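Local coordinates for protein putative D-arabinose 5-phosphate isomerase (Klebsiella pneumoniae subsp. pneumoniae, PDB 3K2V) that probably interconverts D-ribulose 5-phosphate and D-arabinose 5-phosphate as a KpsF-like sugar isomerase, its paired CBS domains binding a CMP-activated 3-deoxy-octulosonic acid, at residues M101-L113 / R124-L138. Residues are numbered along the deposited sequence; the frame is centred on the assembly and turned at random.
With CMK (cytidine 5'-monophosphate 3-deoxy-beta-D-gulo-oct-2-ulo-pyranosonic acid), chain C; SO4 (sulfate ion), chain D.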
# COMPACT_ATOMS: atom_id res chain seq x y z
N MSE A 101 14.40 1.87 -9.05
CA MSE A 101 13.58 0.67 -8.98
C MSE A 101 14.20 -0.41 -8.09
O MSE A 101 15.42 -0.45 -7.91
CB MSE A 101 13.41 0.08 -10.37
CG MSE A 101 14.67 -0.43 -10.98
SE MSE A 101 14.38 -1.05 -12.83
CE MSE A 101 16.20 -1.53 -13.24
N THR A 102 13.36 -1.28 -7.54
CA THR A 102 13.80 -2.54 -6.92
C THR A 102 14.08 -3.51 -8.05
O THR A 102 13.25 -3.69 -8.92
CB THR A 102 12.69 -3.12 -6.00
OG1 THR A 102 12.49 -2.23 -4.90
CG2 THR A 102 13.00 -4.53 -5.47
N ARG A 103 15.26 -4.11 -8.07
CA ARG A 103 15.58 -5.05 -9.14
C ARG A 103 14.85 -6.38 -8.92
O ARG A 103 14.63 -6.79 -7.78
CB ARG A 103 17.09 -5.24 -9.26
CG ARG A 103 17.76 -4.01 -9.85
CD ARG A 103 19.10 -4.33 -10.54
NE ARG A 103 19.52 -3.21 -11.38
CZ ARG A 103 19.43 -3.15 -12.72
NH1 ARG A 103 18.93 -4.16 -13.44
NH2 ARG A 103 19.84 -2.05 -13.34
N GLY A 104 14.46 -7.02 -10.02
CA GLY A 104 13.69 -8.26 -9.94
C GLY A 104 12.26 -7.98 -9.50
O GLY A 104 11.63 -7.03 -9.96
N GLY A 105 11.76 -8.77 -8.56
CA GLY A 105 10.39 -8.63 -8.10
C GLY A 105 9.86 -9.99 -7.71
O GLY A 105 10.19 -11.01 -8.33
N ILE A 106 9.04 -10.00 -6.66
CA ILE A 106 8.45 -11.22 -6.12
C ILE A 106 7.33 -11.66 -7.08
O ILE A 106 6.48 -10.87 -7.46
CB ILE A 106 7.92 -10.98 -4.70
CG1 ILE A 106 9.10 -10.64 -3.75
CG2 ILE A 106 7.21 -12.22 -4.18
CD1 ILE A 106 8.66 -9.92 -2.44
N ARG A 107 7.36 -12.91 -7.48
CA ARG A 107 6.41 -13.37 -8.48
C ARG A 107 5.93 -14.78 -8.19
O ARG A 107 6.57 -15.52 -7.46
CB ARG A 107 7.08 -13.33 -9.85
CG ARG A 107 8.20 -14.31 -9.94
CD ARG A 107 9.21 -13.93 -10.97
NE ARG A 107 9.94 -12.71 -10.65
CZ ARG A 107 10.87 -12.20 -11.45
NH1 ARG A 107 11.20 -12.80 -12.59
NH2 ARG A 107 11.49 -11.10 -11.10
N ILE A 108 4.79 -15.13 -8.77
CA ILE A 108 4.24 -16.46 -8.65
C ILE A 108 3.80 -16.93 -10.05
O ILE A 108 3.65 -16.12 -10.96
CB ILE A 108 3.04 -16.48 -7.69
CG1 ILE A 108 1.94 -15.53 -8.19
CG2 ILE A 108 3.50 -16.14 -6.26
CD1 ILE A 108 0.70 -15.36 -7.28
N ARG A 109 3.63 -18.23 -10.19
CA ARG A 109 3.17 -18.83 -11.45
C ARG A 109 1.66 -18.63 -11.58
O ARG A 109 0.95 -18.45 -10.57
CB ARG A 109 3.48 -20.33 -11.44
CG ARG A 109 4.96 -20.66 -11.52
CD ARG A 109 5.19 -22.14 -11.37
NE ARG A 109 4.65 -22.87 -12.52
CZ ARG A 109 4.58 -24.19 -12.64
NH1 ARG A 109 5.00 -24.98 -11.65
NH2 ARG A 109 4.07 -24.73 -13.75
N PRO A 110 1.16 -18.65 -12.82
CA PRO A 110 -0.26 -18.39 -13.01
C PRO A 110 -1.20 -19.45 -12.42
O PRO A 110 -2.37 -19.16 -12.19
CB PRO A 110 -0.40 -18.28 -14.54
CG PRO A 110 0.83 -18.90 -15.11
CD PRO A 110 1.90 -18.66 -14.10
N GLY A 111 -0.71 -20.67 -12.17
CA GLY A 111 -1.51 -21.70 -11.53
C GLY A 111 -1.53 -21.62 -10.02
O GLY A 111 -2.26 -22.39 -9.38
N THR A 112 -0.79 -20.69 -9.43
CA THR A 112 -0.79 -20.51 -7.99
C THR A 112 -2.20 -20.21 -7.49
O THR A 112 -2.92 -19.40 -8.10
CB THR A 112 0.14 -19.38 -7.58
OG1 THR A 112 1.43 -19.60 -8.16
CG2 THR A 112 0.26 -19.26 -6.02
N LEU A 113 -2.61 -20.88 -6.41
CA LEU A 113 -3.91 -20.64 -5.80
C LEU A 113 -3.91 -19.29 -5.10
O LEU A 113 -2.87 -18.86 -4.57
CB LEU A 113 -4.29 -21.77 -4.81
CG LEU A 113 -4.40 -23.18 -5.39
CD1 LEU A 113 -4.91 -24.14 -4.30
CD2 LEU A 113 -5.30 -23.23 -6.63
N ARG A 124 5.74 -11.84 3.07
CA ARG A 124 6.67 -10.83 2.57
C ARG A 124 6.25 -9.39 2.85
O ARG A 124 7.00 -8.46 2.55
CB ARG A 124 6.89 -11.00 1.06
CG ARG A 124 7.32 -12.40 0.63
CD ARG A 124 8.62 -12.83 1.26
NE ARG A 124 9.74 -12.05 0.72
CZ ARG A 124 10.42 -12.37 -0.38
NH1 ARG A 124 10.13 -13.46 -1.09
NH2 ARG A 124 11.42 -11.59 -0.77
N HIS A 125 5.07 -9.18 3.44
CA HIS A 125 4.55 -7.83 3.71
C HIS A 125 4.48 -6.94 2.48
O HIS A 125 4.93 -5.79 2.49
CB HIS A 125 5.33 -7.16 4.85
CG HIS A 125 5.36 -8.00 6.09
ND1 HIS A 125 4.51 -7.78 7.16
CD2 HIS A 125 6.08 -9.11 6.39
CE1 HIS A 125 4.74 -8.70 8.08
NE2 HIS A 125 5.68 -9.52 7.64
N ILE A 126 3.85 -7.47 1.45
CA ILE A 126 3.59 -6.74 0.21
C ILE A 126 2.10 -6.85 -0.08
O ILE A 126 1.44 -7.73 0.47
CB ILE A 126 4.42 -7.32 -0.96
CG1 ILE A 126 4.10 -8.81 -1.20
CG2 ILE A 126 5.92 -7.11 -0.67
CD1 ILE A 126 4.87 -9.49 -2.42
N THR A 127 1.56 -5.96 -0.89
CA THR A 127 0.14 -6.02 -1.21
C THR A 127 -0.16 -6.30 -2.70
O THR A 127 -1.31 -6.30 -3.11
CB THR A 127 -0.56 -4.76 -0.78
OG1 THR A 127 0.09 -3.64 -1.37
CG2 THR A 127 -0.52 -4.64 0.79
N CYS A 128 0.86 -6.57 -3.49
CA CYS A 128 0.65 -6.84 -4.93
C CYS A 128 1.80 -7.72 -5.44
O CYS A 128 2.97 -7.40 -5.16
CB CYS A 128 0.55 -5.50 -5.72
SG CYS A 128 -0.16 -5.60 -7.41
N VAL A 129 1.49 -8.80 -6.17
CA VAL A 129 2.47 -9.79 -6.59
C VAL A 129 2.42 -9.94 -8.13
O VAL A 129 1.35 -9.84 -8.75
CB VAL A 129 2.25 -11.15 -5.85
CG1 VAL A 129 0.89 -11.73 -6.19
CG2 VAL A 129 3.33 -12.17 -6.17
N LEU A 130 3.59 -10.11 -8.73
CA LEU A 130 3.68 -10.28 -10.17
C LEU A 130 3.31 -11.72 -10.49
O LEU A 130 3.63 -12.64 -9.71
CB LEU A 130 5.09 -10.00 -10.67
CG LEU A 130 5.66 -8.62 -10.30
CD1 LEU A 130 7.11 -8.58 -10.74
CD2 LEU A 130 4.83 -7.52 -10.95
N VAL A 131 2.65 -11.93 -11.61
CA VAL A 131 2.36 -13.29 -12.09
C VAL A 131 3.20 -13.48 -13.33
O VAL A 131 3.12 -12.67 -14.26
CB VAL A 131 0.88 -13.53 -12.35
CG1 VAL A 131 0.65 -15.01 -12.76
CG2 VAL A 131 0.03 -13.19 -11.11
N ALA A 132 4.05 -14.49 -13.32
CA ALA A 132 5.06 -14.65 -14.35
C ALA A 132 5.28 -16.09 -14.74
O ALA A 132 5.08 -17.01 -13.94
CB ALA A 132 6.41 -14.06 -13.89
N ASP A 133 5.75 -16.24 -15.97
CA ASP A 133 6.37 -17.48 -16.45
C ASP A 133 7.87 -17.21 -16.61
O ASP A 133 8.32 -16.65 -17.61
CB ASP A 133 5.77 -17.89 -17.80
CG ASP A 133 6.57 -19.02 -18.47
OD1 ASP A 133 7.17 -19.84 -17.73
OD2 ASP A 133 6.66 -19.05 -19.72
N GLY A 134 8.66 -17.59 -15.60
CA GLY A 134 10.10 -17.26 -15.61
C GLY A 134 10.24 -15.77 -15.38
O GLY A 134 9.76 -15.28 -14.36
N ASP A 135 10.85 -15.04 -16.32
CA ASP A 135 10.85 -13.56 -16.27
C ASP A 135 9.72 -12.90 -17.04
O ASP A 135 9.57 -11.68 -16.98
CB ASP A 135 12.17 -13.02 -16.80
CG ASP A 135 13.34 -13.32 -15.89
OD1 ASP A 135 13.12 -13.58 -14.69
OD2 ASP A 135 14.48 -13.29 -16.38
N HIS A 136 8.91 -13.68 -17.76
CA HIS A 136 7.87 -13.11 -18.62
C HIS A 136 6.66 -12.72 -17.77
O HIS A 136 5.99 -13.58 -17.19
CB HIS A 136 7.47 -14.12 -19.70
CG HIS A 136 6.39 -13.65 -20.63
ND1 HIS A 136 5.65 -14.54 -21.37
CD2 HIS A 136 5.92 -12.42 -20.94
CE1 HIS A 136 4.77 -13.88 -22.11
NE2 HIS A 136 4.91 -12.59 -21.85
N LEU A 137 6.37 -11.43 -17.73
CA LEU A 137 5.26 -10.89 -16.94
C LEU A 137 3.94 -11.17 -17.64
O LEU A 137 3.74 -10.71 -18.75
CB LEU A 137 5.43 -9.38 -16.74
CG LEU A 137 4.38 -8.68 -15.86
CD1 LEU A 137 4.36 -9.27 -14.46
CD2 LEU A 137 4.59 -7.16 -15.77
N LEU A 138 3.04 -11.90 -16.97
CA LEU A 138 1.72 -12.24 -17.52
C LEU A 138 0.59 -11.42 -16.92
O LEU A 138 -0.47 -11.26 -17.51
CB LEU A 138 1.42 -13.72 -17.22
CG LEU A 138 2.41 -14.75 -17.77
CD1 LEU A 138 1.95 -16.19 -17.44
CD2 LEU A 138 2.58 -14.55 -19.28
N1C CMK C . 8.28 -5.79 -3.87
C2C CMK C . 8.79 -6.82 -4.68
N3C CMK C . 7.88 -7.57 -5.42
C4C CMK C . 6.51 -7.38 -5.36
C5C CMK C . 6.00 -6.36 -4.55
C6C CMK C . 6.90 -5.57 -3.80
O2C CMK C . 10.01 -7.05 -4.78
N4C CMK C . 5.74 -8.19 -6.12
C1' CMK C . 9.26 -4.97 -3.07
C2' CMK C . 9.00 -3.46 -3.20
O2' CMK C . 9.71 -2.98 -4.35
C3' CMK C . 9.58 -2.93 -1.89
C4' CMK C . 9.35 -4.09 -0.90
O4' CMK C . 9.04 -5.31 -1.71
O3' CMK C . 10.97 -2.71 -2.04
C5' CMK C . 8.12 -3.90 -0.03
O5' CMK C . 6.93 -3.60 -0.82
PA CMK C . 6.02 -2.32 -0.32
O1A CMK C . 6.80 -1.07 -0.51
O2A CMK C . 4.73 -2.29 -1.08
O6 CMK C . 4.73 -2.53 3.36
C2 CMK C . 5.40 -1.76 2.34
O2 CMK C . 5.75 -2.67 1.26
C3 CMK C . 4.45 -0.64 1.88
C4 CMK C . 3.79 0.12 3.05
O4 CMK C . 2.80 1.06 2.54
C5 CMK C . 3.16 -0.82 4.06
C6 CMK C . 4.26 -1.78 4.51
C7 CMK C . 3.76 -2.82 5.50
C1 CMK C . 6.77 -1.22 2.82
O1X CMK C . 7.65 -2.10 3.02
O1Y CMK C . 6.94 0.01 2.94
O5 CMK C . 2.05 -1.56 3.49
C8 CMK C . 4.93 -3.65 6.06
O8 CMK C . 4.38 -4.76 6.76
O7 CMK C . 3.12 -2.17 6.57
S SO4 D . 13.21 -17.16 -18.42
O1 SO4 D . 14.27 -16.15 -18.46
O2 SO4 D . 13.27 -17.88 -17.14
O3 SO4 D . 11.90 -16.48 -18.58
O4 SO4 D . 13.48 -18.12 -19.50
O HOH W 1 13.21 -10.48 -13.12
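Ile106 reaches across to the end of helix 114-124, where its CD1 sits over the centre of one face of the Arg124 guanidinium, 3.6 Å above the plane. The same methyl meets CD1 of Ile126 at 3.8 Å, and Ile106 also packs against Leu120 of the same helix. With CG1 beside the backbone N (chi1 -63°), the branch also runs past the cytosine of CMK. The Ile106 backbone reads that base: its N donates to N3C at 3.0 Å, while its O takes both N4C of the ligand and Leu130 N. Cys128 O accepts from N4C as well, so both segments hold the cytosine amino group.

Arg107 lies on the Leu130 side of the sheet. Its chain bends at chi3 (67°), turning NE and NH2 side-on to Gly105 O, so that one carbonyl oxygen takes both; NE is 2.9 Å from it. NH1 reaches the 133-136 turn, forming a salt bridge with Asp135 OD1 at 3.0 Å and a weak bond to Gly134 O. On the other face, Ile108 CD1 packs on Val129 CG1 at 3.8 Å. Ile108 N bonds to Leu130 O and Ile108 O accepts from Ala132 N, both at 2.9 Å, continuing a parallel ladder. Strands 107-108 and 128-133, joined through helix 114-124, form a beta-alpha-beta unit of the CBS domain, and the cytosine binds just before strand 107-108.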